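Local coordinates for protein acyl-CoA dehydrogenase (Geobacillus kaustophilus, PDB 2PG0) that binds FAD and probably catalyses the alpha-beta dehydrogenation of thioester-bound acyl chains, as an acyl-CoA dehydrogenase family flavoenzyme, at residues A[76-81]-A[249-254]; A[187-192]-A[238-243]; A[62-67]-A[106-111]; A[317-322]-A[380-385]. One frame throughout, in Å; residues are numbered along the deposited sequence.

Contact 1: A[76-81]-A[249-254]; sequences VINEEL and RLVVAI
Glu79 and Ile254 meet at about a right angle, and so do Asn78 and Val251. These two crossed pairs carry the whole contact between helix 71-84 and helix 237-273. In the first pair the methylene CG of Glu79 lies 3.7 Å from the branch methyl CG2 of Ile254. Beyond CG the Glu79 chain runs extended (chi2 -179°), which carries the carboxylate past the isoleucine. Glu79 OE2 still passes 4.2 Å from Ile254 CG2. The charge itself is spent elsewhere: OE1 forms a salt bridge with Arg18 and OE2 one with Arg302. The closest packing of Glu79 here is thus made by its aliphatic CG.

In the second pair the amide nitrogen ND2 of Asn78 faces the CG1 methyl of Val251 at 4.0 Å. ND2 gives a hydrogen bond to Asp96 OD2, so a buried amide can stand against a methyl without losing its polar partner. With chi1 at 168°, CG1 stands opposite the valine's own backbone N, and this brings it to the asparagine.

The nearest CA atoms, those of Glu79 and Ile254, are 6.9 Å apart. The contact joins the N-terminal helical domain to the long helix that opens the C-terminal helical domain of the acyl-CoA dehydrogenase fold. Helix 12-28 packs on Val76 and Ile77, while helices 285-313 and 319-343 pack on Leu250.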
# COMPACT_ATOMS: atom_id res chain seq x y z
N VAL A 76 -28.45 -1.42 15.43
CA VAL A 76 -28.37 -2.70 16.13
C VAL A 76 -28.83 -3.86 15.23
O VAL A 76 -28.13 -4.87 15.12
CB VAL A 76 -29.17 -2.69 17.45
CG1 VAL A 76 -29.28 -4.11 18.02
CG2 VAL A 76 -28.50 -1.75 18.46
N ILE A 77 -29.99 -3.70 14.60
CA ILE A 77 -30.54 -4.74 13.73
C ILE A 77 -29.55 -5.09 12.63
O ILE A 77 -29.21 -6.27 12.43
CB ILE A 77 -31.93 -4.35 13.16
CG1 ILE A 77 -33.00 -4.41 14.26
CG2 ILE A 77 -32.34 -5.27 12.00
CD1 ILE A 77 -34.30 -3.71 13.91
N ASN A 78 -29.07 -4.08 11.92
CA ASN A 78 -28.19 -4.34 10.79
C ASN A 78 -26.84 -4.93 11.19
O ASN A 78 -26.32 -5.80 10.48
CB ASN A 78 -28.03 -3.09 9.93
CG ASN A 78 -29.36 -2.62 9.38
OD1 ASN A 78 -30.31 -3.41 9.25
ND2 ASN A 78 -29.45 -1.35 9.06
N GLU A 79 -26.31 -4.50 12.33
CA GLU A 79 -25.06 -5.07 12.85
C GLU A 79 -25.25 -6.54 13.20
O GLU A 79 -24.46 -7.40 12.78
CB GLU A 79 -24.58 -4.31 14.08
CG GLU A 79 -23.91 -2.99 13.78
CD GLU A 79 -23.42 -2.27 15.02
OE1 GLU A 79 -23.65 -2.75 16.16
OE2 GLU A 79 -22.81 -1.19 14.85
N GLU A 80 -26.31 -6.83 13.94
CA GLU A 80 -26.57 -8.21 14.36
C GLU A 80 -26.86 -9.15 13.18
O GLU A 80 -26.45 -10.31 13.19
CB GLU A 80 -27.68 -8.27 15.42
CG GLU A 80 -27.27 -7.66 16.77
CD GLU A 80 -25.98 -8.24 17.35
OE1 GLU A 80 -25.84 -9.48 17.38
OE2 GLU A 80 -25.11 -7.45 17.78
N LEU A 81 -27.53 -8.64 12.15
CA LEU A 81 -27.79 -9.44 10.95
C LEU A 81 -26.49 -9.72 10.18
O LEU A 81 -26.31 -10.83 9.66
CB LEU A 81 -28.82 -8.76 10.06
CG LEU A 81 -30.28 -8.82 10.52
CD1 LEU A 81 -31.14 -7.94 9.64
CD2 LEU A 81 -30.82 -10.26 10.53
N ARG A 249 -25.75 4.81 2.02
CA ARG A 249 -24.30 4.68 2.14
C ARG A 249 -23.86 4.42 3.59
O ARG A 249 -22.91 3.67 3.82
CB ARG A 249 -23.60 5.89 1.52
CG ARG A 249 -23.69 5.86 0.00
CD ARG A 249 -23.58 7.21 -0.67
NE ARG A 249 -23.86 7.06 -2.10
CZ ARG A 249 -24.08 8.07 -2.94
NH1 ARG A 249 -24.07 9.33 -2.52
NH2 ARG A 249 -24.31 7.81 -4.23
N LEU A 250 -24.56 5.03 4.54
CA LEU A 250 -24.29 4.81 5.96
C LEU A 250 -24.56 3.35 6.35
O LEU A 250 -23.79 2.76 7.11
CB LEU A 250 -25.09 5.77 6.85
CG LEU A 250 -24.82 5.73 8.36
CD1 LEU A 250 -23.31 5.84 8.69
CD2 LEU A 250 -25.61 6.82 9.08
N VAL A 251 -25.65 2.80 5.83
CA VAL A 251 -26.01 1.40 6.11
C VAL A 251 -24.94 0.44 5.59
O VAL A 251 -24.51 -0.48 6.29
CB VAL A 251 -27.42 1.07 5.55
CG1 VAL A 251 -27.69 -0.42 5.55
CG2 VAL A 251 -28.49 1.82 6.36
N VAL A 252 -24.48 0.68 4.36
CA VAL A 252 -23.37 -0.10 3.80
C VAL A 252 -22.10 0.02 4.64
O VAL A 252 -21.45 -0.99 4.91
CB VAL A 252 -23.11 0.28 2.32
CG1 VAL A 252 -21.81 -0.34 1.82
CG2 VAL A 252 -24.30 -0.17 1.47
N ALA A 253 -21.76 1.24 5.07
CA ALA A 253 -20.59 1.45 5.92
C ALA A 253 -20.71 0.68 7.23
O ALA A 253 -19.74 0.05 7.68
CB ALA A 253 -20.39 2.94 6.20
N ILE A 254 -21.90 0.71 7.84
CA ILE A 254 -22.15 -0.04 9.09
C ILE A 254 -21.93 -1.55 8.91
O ILE A 254 -21.24 -2.18 9.73
CB ILE A 254 -23.55 0.26 9.69
CG1 ILE A 254 -23.61 1.71 10.18
CG2 ILE A 254 -23.88 -0.72 10.83
CD1 ILE A 254 -25.03 2.25 10.41

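Contact 2: A[187-192]-A[238-243]; sequences ISLLVV and FYYLME
This is an apolar strand-on-helix contact, in which Ile187 and Leu189 of strand 187-193 pack on Phe238, Tyr240 and Leu241 near the start of helix 237-273. The two segment axes come within 8.1 Å and make an angle of 77°. The strand alternates, so Ile187 and Leu189 both point to the helix while Ser188 between them points away.

Leu189 divides its two methyls between two helix residues. CD1 touches Tyr240 CB at 3.9 Å and sits at the edge of the ring, near its plane, 4.0 Å from CD2 of the tyrosine. The other methyl, Leu189 CD2, meets Leu241 CD2 at 4.0 Å. The leucine reaches both because its CG is anti to its own carbonyl carbon (chi1 -58°), and the fork then opens across the helix surface.

The strand belongs to the beta middle domain of the acyl-CoA dehydrogenase fold, and the helix opens the C-terminal helical domain. The contact thus lies on a domain junction. Leu241 also lies close to the side chains of Ile127 and Met129, both FAD-binding residues. An alanine at Leu189 is likely to open a gap between the sheet and the helix, leaving Tyr240 CB and the Leu241 methyl without their strand partner.

At the strand's beginning Ile187 CD1 approaches Phe238 CD1 obliquely, at 3.8 Å. One face of the Phe238 ring carries Met242 CE. The Tyr240 hydroxyl is hydrogen-bonded to the backbone N of Glu233.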
# COMPACT_ATOMS: atom_id res chain seq x y z
N ILE A 187 -36.73 12.23 -14.48
CA ILE A 187 -36.82 11.01 -13.66
C ILE A 187 -37.89 11.12 -12.56
O ILE A 187 -38.02 12.15 -11.90
CB ILE A 187 -35.45 10.63 -13.02
CG1 ILE A 187 -34.40 10.37 -14.11
CG2 ILE A 187 -35.58 9.40 -12.12
CD1 ILE A 187 -32.97 10.20 -13.58
N SER A 188 -38.64 10.04 -12.40
CA SER A 188 -39.67 9.93 -11.38
C SER A 188 -39.56 8.60 -10.67
O SER A 188 -38.99 7.65 -11.21
CB SER A 188 -41.05 10.04 -12.03
OG SER A 188 -41.22 11.30 -12.65
N LEU A 189 -40.10 8.53 -9.46
CA LEU A 189 -40.19 7.27 -8.73
C LEU A 189 -41.61 6.72 -8.80
O LEU A 189 -42.57 7.43 -8.51
CB LEU A 189 -39.72 7.43 -7.27
CG LEU A 189 -38.29 7.94 -7.06
CD1 LEU A 189 -37.93 7.93 -5.58
CD2 LEU A 189 -37.27 7.15 -7.89
N LEU A 190 -41.72 5.47 -9.21
CA LEU A 190 -43.01 4.82 -9.38
C LEU A 190 -43.01 3.48 -8.65
O LEU A 190 -42.11 2.66 -8.85
CB LEU A 190 -43.29 4.63 -10.88
CG LEU A 190 -44.61 4.07 -11.40
CD1 LEU A 190 -45.79 4.96 -11.02
CD2 LEU A 190 -44.53 3.91 -12.90
N VAL A 191 -43.99 3.27 -7.78
CA VAL A 191 -44.10 2.01 -7.04
C VAL A 191 -44.75 0.94 -7.92
O VAL A 191 -45.87 1.13 -8.41
CB VAL A 191 -44.89 2.18 -5.71
CG1 VAL A 191 -45.07 0.83 -5.01
CG2 VAL A 191 -44.19 3.17 -4.80
N VAL A 192 -44.05 -0.17 -8.13
CA VAL A 192 -44.59 -1.27 -8.93
C VAL A 192 -44.92 -2.44 -8.01
O VAL A 192 -44.06 -2.92 -7.27
CB VAL A 192 -43.63 -1.70 -10.07
CG1 VAL A 192 -44.19 -2.91 -10.83
CG2 VAL A 192 -43.41 -0.54 -11.04
N PHE A 238 -34.96 12.20 -9.07
CA PHE A 238 -33.51 12.27 -8.86
C PHE A 238 -33.17 12.91 -7.51
O PHE A 238 -32.23 12.49 -6.83
CB PHE A 238 -32.82 13.04 -10.00
CG PHE A 238 -31.34 12.76 -10.13
CD1 PHE A 238 -30.89 11.57 -10.70
CD2 PHE A 238 -30.40 13.70 -9.71
CE1 PHE A 238 -29.52 11.32 -10.84
CE2 PHE A 238 -29.04 13.46 -9.84
CZ PHE A 238 -28.59 12.27 -10.40
N TYR A 239 -33.96 13.92 -7.14
CA TYR A 239 -33.78 14.63 -5.87
C TYR A 239 -34.07 13.75 -4.66
O TYR A 239 -33.34 13.80 -3.67
CB TYR A 239 -34.62 15.91 -5.82
CG TYR A 239 -34.28 16.87 -6.95
CD1 TYR A 239 -33.08 17.58 -6.94
CD2 TYR A 239 -35.14 17.04 -8.03
CE1 TYR A 239 -32.74 18.45 -7.98
CE2 TYR A 239 -34.82 17.91 -9.08
CZ TYR A 239 -33.62 18.61 -9.04
OH TYR A 239 -33.29 19.46 -10.07
N TYR A 240 -35.13 12.94 -4.74
CA TYR A 240 -35.44 11.99 -3.68
C TYR A 240 -34.31 10.98 -3.49
O TYR A 240 -33.91 10.69 -2.37
CB TYR A 240 -36.75 11.24 -3.97
CG TYR A 240 -37.95 12.14 -4.24
CD1 TYR A 240 -38.17 13.29 -3.48
CD2 TYR A 240 -38.86 11.82 -5.23
CE1 TYR A 240 -39.27 14.11 -3.73
CE2 TYR A 240 -39.96 12.63 -5.49
CZ TYR A 240 -40.16 13.77 -4.73
OH TYR A 240 -41.25 14.57 -4.98
N LEU A 241 -33.80 10.46 -4.61
CA LEU A 241 -32.69 9.51 -4.60
C LEU A 241 -31.43 10.09 -3.95
O LEU A 241 -30.85 9.47 -3.06
CB LEU A 241 -32.39 9.00 -6.01
CG LEU A 241 -33.49 8.20 -6.73
CD1 LEU A 241 -33.13 7.98 -8.19
CD2 LEU A 241 -33.76 6.85 -6.04
N MET A 242 -31.03 11.28 -4.38
CA MET A 242 -29.80 11.90 -3.88
C MET A 242 -29.89 12.11 -2.37
O MET A 242 -28.92 11.88 -1.63
CB MET A 242 -29.47 13.21 -4.62
CG MET A 242 -29.02 13.04 -6.10
SD MET A 242 -27.64 11.91 -6.43
CE MET A 242 -28.49 10.50 -7.15
N GLU A 243 -31.08 12.52 -1.92
CA GLU A 243 -31.38 12.74 -0.50
C GLU A 243 -31.25 11.45 0.34
O GLU A 243 -30.56 11.43 1.36
CB GLU A 243 -32.78 13.34 -0.37
CG GLU A 243 -33.25 13.70 1.04
CD GLU A 243 -34.69 14.21 1.07
OE1 GLU A 243 -35.20 14.69 0.03
OE2 GLU A 243 -35.35 14.13 2.14

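Contact 3: A[62-67]-A[106-111]; sequences EKYGGL and GTEEQK
A single water joins Tyr64 to Glu108, whose polar ends do not bond directly. It accepts from Tyr64 OH at 2.7 Å and lies in the plane of the ring, at its edge. It then donates to Glu108 twice, once to the carboxylate OE1 and once to the backbone O. The water so spans a side chain of the 62-67 loop and the first turn of helix 108-120. That turn opens with a capping box: Thr107 OG1 accepts from Gln110 N, and Gln110 OE1 accepts from Thr107 N. The box fixes the helix start in the N-terminal helical domain of the acyl-CoA dehydrogenase fold.

The van der Waals part of the contact is made by Tyr64 and Lys111. The tyrosine hydroxyl end lies against Lys111 CB, with Tyr64 OH to Lys111 CB at 3.6 Å. The ring meets the lysine backbone obliquely, Tyr64 CE1 being 3.9 Å from Lys111 C. Farther along helix 108-120, Gln112, Leu115 and Pro116 also touch the Tyr64 side chain. Lys63 CG packs over the centre of one ring face.

Charged groups lie close by. Lys63 NZ stands 4.3 Å from Glu108 OE1, beyond a salt bridge, though the opposite charges probably attract each other. Lys111 bends at chi3 (-77°), which swings its amino group away from the loop and back along its own helix. There Lys111 NZ forms a salt bridge with Glu108 OE2 at 2.9 Å, meeting the oxygen from above the carboxylate plane, 41° out of it.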
# COMPACT_ATOMS: atom_id res chain seq x y z
N GLU A 62 -46.54 4.28 15.37
CA GLU A 62 -47.43 3.31 16.02
C GLU A 62 -48.78 3.13 15.30
O GLU A 62 -49.36 2.05 15.33
CB GLU A 62 -47.64 3.64 17.51
CG GLU A 62 -48.19 5.05 17.79
CD GLU A 62 -48.29 5.37 19.28
OE1 GLU A 62 -48.14 4.46 20.12
OE2 GLU A 62 -48.53 6.56 19.61
N LYS A 63 -49.25 4.19 14.65
CA LYS A 63 -50.54 4.15 13.96
C LYS A 63 -50.57 3.23 12.73
O LYS A 63 -51.65 2.85 12.27
CB LYS A 63 -51.04 5.56 13.62
CG LYS A 63 -50.41 6.22 12.42
CD LYS A 63 -50.96 7.62 12.25
CE LYS A 63 -50.43 8.29 11.00
NZ LYS A 63 -50.83 9.72 10.94
N TYR A 64 -49.40 2.88 12.21
CA TYR A 64 -49.29 1.88 11.14
C TYR A 64 -48.83 0.53 11.68
O TYR A 64 -48.67 -0.44 10.92
CB TYR A 64 -48.34 2.34 10.04
CG TYR A 64 -48.64 3.70 9.47
CD1 TYR A 64 -49.76 3.91 8.65
CD2 TYR A 64 -47.80 4.78 9.72
CE1 TYR A 64 -50.03 5.17 8.12
CE2 TYR A 64 -48.07 6.04 9.20
CZ TYR A 64 -49.18 6.22 8.40
OH TYR A 64 -49.42 7.47 7.88
N GLY A 65 -48.60 0.46 12.99
CA GLY A 65 -48.21 -0.79 13.64
C GLY A 65 -46.75 -0.84 14.04
O GLY A 65 -46.28 -1.85 14.57
N GLY A 66 -46.03 0.26 13.81
CA GLY A 66 -44.62 0.34 14.15
C GLY A 66 -44.36 0.66 15.61
O GLY A 66 -45.28 0.63 16.45
N LEU A 67 -43.11 0.98 15.92
CA LEU A 67 -42.69 1.19 17.30
C LEU A 67 -42.13 2.58 17.59
O LEU A 67 -41.67 2.84 18.71
CB LEU A 67 -41.70 0.10 17.74
CG LEU A 67 -42.25 -1.34 17.72
CD1 LEU A 67 -41.13 -2.36 17.89
CD2 LEU A 67 -43.34 -1.52 18.78
N GLY A 106 -44.62 9.53 0.47
CA GLY A 106 -45.94 8.98 0.21
C GLY A 106 -47.04 9.90 0.69
O GLY A 106 -46.86 10.67 1.64
N THR A 107 -48.19 9.82 0.02
CA THR A 107 -49.41 10.46 0.49
C THR A 107 -49.93 9.66 1.69
O THR A 107 -49.52 8.53 1.93
CB THR A 107 -50.51 10.47 -0.60
OG1 THR A 107 -50.88 9.12 -0.92
CG2 THR A 107 -50.02 11.18 -1.86
N GLU A 108 -50.85 10.26 2.45
CA GLU A 108 -51.48 9.56 3.57
C GLU A 108 -52.11 8.24 3.11
O GLU A 108 -51.97 7.22 3.79
CB GLU A 108 -52.52 10.44 4.26
CG GLU A 108 -51.95 11.73 4.85
CD GLU A 108 -50.79 11.49 5.81
OE1 GLU A 108 -50.92 10.63 6.71
OE2 GLU A 108 -49.76 12.18 5.66
N GLU A 109 -52.78 8.27 1.96
CA GLU A 109 -53.40 7.08 1.37
C GLU A 109 -52.35 6.00 1.08
O GLU A 109 -52.56 4.83 1.40
CB GLU A 109 -54.16 7.45 0.09
CG GLU A 109 -55.42 8.32 0.31
CD GLU A 109 -55.12 9.76 0.77
OE1 GLU A 109 -54.07 10.33 0.38
OE2 GLU A 109 -55.96 10.33 1.52
N GLN A 110 -51.22 6.40 0.50
CA GLN A 110 -50.14 5.46 0.16
C GLN A 110 -49.50 4.85 1.41
O GLN A 110 -49.25 3.65 1.45
CB GLN A 110 -49.08 6.14 -0.70
CG GLN A 110 -49.48 6.29 -2.16
CD GLN A 110 -48.52 7.15 -2.96
OE1 GLN A 110 -47.82 8.00 -2.40
NE2 GLN A 110 -48.48 6.94 -4.27
N LYS A 111 -49.26 5.69 2.41
CA LYS A 111 -48.68 5.24 3.67
C LYS A 111 -49.61 4.25 4.38
O LYS A 111 -49.18 3.19 4.84
CB LYS A 111 -48.34 6.43 4.57
CG LYS A 111 -47.23 7.32 4.01
CD LYS A 111 -46.78 8.40 4.98
CE LYS A 111 -47.77 9.57 5.04
NZ LYS A 111 -47.18 10.79 5.68
O HOH W 1 -51.73 8.10 6.66

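Contact 4: A[317-322]-A[380-385]; sequences QIVTEV and ARQLDL
Gln382 lays its side chain alongside Thr320, and the two side chains run side by side, pointing opposite ways. The glutamine bends at chi2 (-79°) and curls its amide back over the threonine hydroxyl. Gln382 NE2 then donates to Thr320 OG1 at 3.2 Å, with an N-H...O angle of 152°. The hydroxyl oxygen lies only 8° out of the amide plane, but the bond is somewhat bent. Thr320 OG1 is also 3.2 Å from Gln382 CB, which places the oxygen within the curve of the bent chain. Gln382 NE2 lies 4.3 Å from Val319 CB as well, so it rests beside the valine while bonded to the threonine.

The contact joins the first turn of helix 319-343 to the C-terminal end of helix 372-382, both in the C-terminal helical domain of the acyl-CoA dehydrogenase fold. Val319 also packs on Gln246 of helix 237-273. The chain end reaches a second subunit: Leu385 O accepts hydrogen bonds from Arg280 and Ser282 of that subunit.

A valine in place of Thr320 would probably leave Gln382 NE2 without this acceptor and the amide freer to turn. The contact lies at the surface, and Gln382 is exposed to solvent. A single, somewhat bent hydrogen bond beside solvent implies a modest polar tether between the two helix ends.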
# COMPACT_ATOMS: atom_id res chain seq x y z
N GLN A 317 -26.61 17.34 7.78
CA GLN A 317 -26.29 16.95 6.41
C GLN A 317 -24.80 16.62 6.35
O GLN A 317 -23.95 17.52 6.49
CB GLN A 317 -26.63 18.10 5.45
CG GLN A 317 -26.79 17.68 3.98
CD GLN A 317 -26.46 18.80 3.00
OE1 GLN A 317 -26.80 19.97 3.23
NE2 GLN A 317 -25.80 18.44 1.90
N ILE A 318 -24.48 15.34 6.15
CA ILE A 318 -23.10 14.84 6.15
C ILE A 318 -22.75 13.99 4.92
O ILE A 318 -22.22 12.87 5.03
CB ILE A 318 -22.76 14.10 7.48
CG1 ILE A 318 -23.96 13.25 7.92
CG2 ILE A 318 -22.38 15.12 8.57
CD1 ILE A 318 -23.67 12.26 8.98
N VAL A 319 -23.04 14.54 3.75
CA VAL A 319 -22.76 13.91 2.46
C VAL A 319 -21.28 13.50 2.33
O VAL A 319 -20.98 12.37 1.93
CB VAL A 319 -23.17 14.87 1.30
CG1 VAL A 319 -22.81 14.29 -0.06
CG2 VAL A 319 -24.67 15.17 1.37
N THR A 320 -20.38 14.41 2.69
CA THR A 320 -18.94 14.14 2.59
C THR A 320 -18.51 12.99 3.50
O THR A 320 -17.85 12.05 3.07
CB THR A 320 -18.11 15.39 2.95
OG1 THR A 320 -18.47 16.45 2.06
CG2 THR A 320 -16.61 15.11 2.83
N GLU A 321 -18.92 13.07 4.77
CA GLU A 321 -18.45 12.13 5.77
C GLU A 321 -18.97 10.71 5.55
O GLU A 321 -18.26 9.74 5.80
CB GLU A 321 -18.80 12.65 7.18
CG GLU A 321 -18.06 13.94 7.57
CD GLU A 321 -18.69 15.23 7.03
OE1 GLU A 321 -19.72 15.19 6.32
OE2 GLU A 321 -18.13 16.31 7.33
N VAL A 322 -20.21 10.59 5.07
CA VAL A 322 -20.78 9.27 4.79
C VAL A 322 -20.11 8.64 3.56
O VAL A 322 -19.93 7.43 3.50
CB VAL A 322 -22.34 9.30 4.68
CG1 VAL A 322 -22.81 9.90 3.35
CG2 VAL A 322 -22.89 7.91 4.84
N ALA A 380 -14.36 14.84 -3.77
CA ALA A 380 -13.60 15.85 -4.51
C ALA A 380 -14.49 17.06 -4.84
O ALA A 380 -14.05 18.21 -4.72
CB ALA A 380 -13.02 15.26 -5.78
N ARG A 381 -15.74 16.80 -5.20
CA ARG A 381 -16.70 17.86 -5.48
C ARG A 381 -16.92 18.72 -4.24
O ARG A 381 -16.95 19.95 -4.34
CB ARG A 381 -18.03 17.27 -5.99
CG ARG A 381 -19.00 18.33 -6.50
CD ARG A 381 -20.34 17.74 -6.88
NE ARG A 381 -21.27 18.80 -7.30
CZ ARG A 381 -22.05 19.49 -6.47
NH1 ARG A 381 -22.06 19.23 -5.16
NH2 ARG A 381 -22.85 20.43 -6.95
N GLN A 382 -17.07 18.08 -3.09
CA GLN A 382 -17.27 18.79 -1.81
C GLN A 382 -16.01 19.53 -1.33
O GLN A 382 -16.10 20.46 -0.53
CB GLN A 382 -17.75 17.82 -0.73
CG GLN A 382 -19.05 17.08 -1.06
CD GLN A 382 -20.30 17.92 -0.85
OE1 GLN A 382 -20.98 18.28 -1.81
NE2 GLN A 382 -20.60 18.23 0.41
N LEU A 383 -14.84 19.13 -1.83
CA LEU A 383 -13.59 19.81 -1.49
C LEU A 383 -13.40 21.12 -2.25
O LEU A 383 -12.51 21.90 -1.92
CB LEU A 383 -12.37 18.91 -1.75
CG LEU A 383 -12.06 17.78 -0.78
CD1 LEU A 383 -10.99 16.88 -1.39
CD2 LEU A 383 -11.61 18.32 0.57
N ASP A 384 -14.24 21.34 -3.27
CA ASP A 384 -14.14 22.51 -4.14
C ASP A 384 -12.77 22.60 -4.84
O ASP A 384 -11.82 23.19 -4.31
CB ASP A 384 -14.45 23.79 -3.36
CG ASP A 384 -14.40 25.04 -4.23
OD1 ASP A 384 -14.80 24.97 -5.41
OD2 ASP A 384 -13.97 26.09 -3.72
N LEU A 385 -12.69 22.01 -6.04
CA LEU A 385 -11.43 21.88 -6.76
C LEU A 385 -11.54 22.37 -8.22
O LEU A 385 -10.54 22.45 -8.95
CB LEU A 385 -10.94 20.42 -6.72
CG LEU A 385 -10.51 19.84 -5.36
CD1 LEU A 385 -10.27 18.34 -5.44
CD2 LEU A 385 -9.26 20.55 -4.83

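In the fold
From the N terminus, the 62-67 loop comes first, then helix 71-84, which carries the opening segment of contact 1. Contact 3 closes at 106-111, within the N-terminal helical domain. Its segments alternate with those of contact 1, so the two loops cross. Contact 2 opens in the beta middle domain and closes on helix 237-273, entirely within the long loop of contact 1, which ends further along that helix. This one helix thus meets both earlier domains. Contact 4 follows in series and ties two helices of the C-terminal domain. It touches contact 1 where Val322 packs on Leu250. Contacts 3 and 4 lie farthest apart, with centres about 33 Å from each other.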